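Side-chain contact in aminopeptidase C (PDB 4K7C), which probably cleaves amino acids from the N-terminal ends of peptides as a cysteine aminopeptidase of the peptidase C1-like family: residues 185-188 with 189-192. Numbering follows the deposited sequence.
Sequences VTLR and KLVA
Four successive i+4 to i bonds, in which the amides of Lys-189, Leu-190, Val-191 and Ala-192 donate to the carbonyls of Val-185, Thr-186, Leu-187 and Arg-188, join the last two turns of helix 170-192. The bond from Leu-190 N to Thr-186 O, 2.9 Å long, is nearly straight at 176°. The Leu-190 side chain lies close to the same oxygen: with CG beside its own backbone N (chi1 -74°), CG comes to 3.4 Å from Thr-186 O. Its methyl CD1 then reaches back along the helix, 4.4 Å from CD2 of Leu-187 and 4.3 Å from CG2 of Thr-186, in a loose apolar cluster. On Val-191, CG2 lies 3.4 Å from Leu-187 O. Arg-188 and Lys-189 send their charged ends away from this cluster. A bend at chi3 (55°) turns the Arg-188 guanidinium group so that NH2 donates to the carbonyl of Gln-121, while NZ of Lys-189 forms a salt bridge with Asp-193. Tyr-357 of a second subunit packs against Val-185 and Arg-188. Leu-187 and Val-191 pack on Leu-116, and Leu-190 meets Ile-200 and Ala-203, so this end of the helix, at the surface of the chain, lies between helices 96-117 and 197-219.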
ATOM      1  N   VAL A 185      40.262  21.403 -13.288  1.00 22.50           N
ATOM      2  CA  VAL A 185      40.651  22.811 -13.352  1.00 21.38           C
ATOM      3  C   VAL A 185      42.087  23.044 -12.848  1.00 23.83           C
ATOM      4  O   VAL A 185      42.917  23.706 -13.495  1.00 20.69           O
ATOM      5  CB  VAL A 185      39.743  23.724 -12.515  1.00 21.54           C
ATOM      6  CG1 VAL A 185      40.161  25.163 -12.712  1.00 24.50           C
ATOM      7  CG2 VAL A 185      38.252  23.616 -12.913  1.00 19.29           C
ATOM      8  N   THR A 186      42.368  22.463 -11.691  1.00 22.51           N
ATOM      9  CA  THR A 186      43.623  22.639 -10.988  1.00 23.37           C
ATOM     10  C   THR A 186      44.736  21.981 -11.826  1.00 21.89           C
ATOM     11  O   THR A 186      45.815  22.570 -12.018  1.00 24.45           O
ATOM     12  CB  THR A 186      43.570  21.951  -9.613  1.00 22.68           C
ATOM     13  OG1 THR A 186      42.503  22.521  -8.821  1.00 22.63           O
ATOM     14  CG2 THR A 186      44.835  22.090  -8.883  1.00 23.72           C
ATOM     15  N   LEU A 187      44.473  20.806 -12.347  1.00 18.63           N
ATOM     16  CA  LEU A 187      45.466  20.056 -13.157  1.00 21.71           C
ATOM     17  C   LEU A 187      45.835  20.786 -14.464  1.00 27.48           C
ATOM     18  O   LEU A 187      47.069  20.940 -14.825  1.00 25.19           O
ATOM     19  CB  LEU A 187      45.050  18.624 -13.450  1.00 20.88           C
ATOM     20  CG  LEU A 187      44.980  17.608 -12.285  1.00 22.25           C
ATOM     21  CD1 LEU A 187      44.369  16.301 -12.800  1.00 22.22           C
ATOM     22  CD2 LEU A 187      46.338  17.341 -11.690  1.00 21.84           C
ATOM     23  N   ARG A 188      44.819  21.293 -15.183  1.00 22.77           N
ATOM     24  CA  ARG A 188      45.107  22.120 -16.377  1.00 22.62           C
ATOM     25  C   ARG A 188      45.913  23.376 -16.054  1.00 22.61           C
ATOM     26  O   ARG A 188      46.825  23.781 -16.846  1.00 24.46           O
ATOM     27  CB  ARG A 188      43.818  22.434 -17.212  1.00 21.63           C
ATOM     28  CG  ARG A 188      43.195  21.185 -17.869  1.00 23.34           C
ATOM     29  CD  ARG A 188      41.911  21.460 -18.702  1.00 24.13           C
ATOM     30  NE  ARG A 188      42.105  22.491 -19.746  1.00 20.55           N
ATOM     31  CZ  ARG A 188      42.455  22.252 -20.995  1.00 23.06           C
ATOM     32  NH1 ARG A 188      42.608  21.027 -21.425  1.00 20.45           N
ATOM     33  NH2 ARG A 188      42.610  23.278 -21.866  1.00 25.08           N
ATOM     34  N   LYS A 189      45.587  23.992 -14.943  1.00 21.38           N
ATOM     35  CA  LYS A 189      46.290  25.161 -14.481  1.00 24.92           C
ATOM     36  C   LYS A 189      47.782  24.867 -14.195  1.00 28.76           C
ATOM     37  O   LYS A 189      48.667  25.566 -14.663  1.00 24.14           O
ATOM     38  CB  LYS A 189      45.655  25.718 -13.223  1.00 24.59           C
ATOM     39  CG  LYS A 189      46.103  27.140 -13.104  1.00 33.60           C
ATOM     40  CD  LYS A 189      46.025  27.777 -11.765  1.00 37.86           C
ATOM     41  CE  LYS A 189      46.231  29.295 -12.028  1.00 45.14           C
ATOM     42  NZ  LYS A 189      47.254  29.817 -11.091  1.00 48.36           N
ATOM     43  N   LEU A 190      48.040  23.821 -13.431  1.00 27.16           N
ATOM     44  CA  LEU A 190      49.394  23.311 -13.216  1.00 27.11           C
ATOM     45  C   LEU A 190      50.157  23.107 -14.524  1.00 30.80           C
ATOM     46  O   LEU A 190      51.283  23.581 -14.631  1.00 29.85           O
ATOM     47  CB  LEU A 190      49.368  21.995 -12.403  1.00 28.74           C
ATOM     48  CG  LEU A 190      49.058  22.160 -10.915  1.00 26.06           C
ATOM     49  CD1 LEU A 190      48.667  20.833 -10.313  1.00 26.22           C
ATOM     50  CD2 LEU A 190      50.216  22.723 -10.111  1.00 30.38           C
ATOM     51  N   VAL A 191      49.574  22.439 -15.512  1.00 27.78           N
ATOM     52  CA  VAL A 191      50.256  22.247 -16.777  1.00 27.86           C
ATOM     53  C   VAL A 191      50.446  23.625 -17.479  1.00 31.60           C
ATOM     54  O   VAL A 191      51.515  23.865 -18.043  1.00 29.14           O
ATOM     55  CB  VAL A 191      49.514  21.311 -17.681  1.00 26.48           C
ATOM     56  CG1 VAL A 191      50.119  21.292 -19.080  1.00 28.67           C
ATOM     57  CG2 VAL A 191      49.445  19.915 -17.095  1.00 27.30           C
ATOM     58  N   ALA A 192      49.468  24.526 -17.394  1.00 31.94           N
ATOM     59  CA  ALA A 192      49.609  25.875 -18.011  1.00 34.23           C
ATOM     60  C   ALA A 192      50.753  26.670 -17.374  1.00 37.74           C
ATOM     61  O   ALA A 192      51.469  27.448 -18.064  1.00 38.25           O
ATOM     62  CB  ALA A 192      48.308  26.666 -17.913  1.00 30.05           C
TER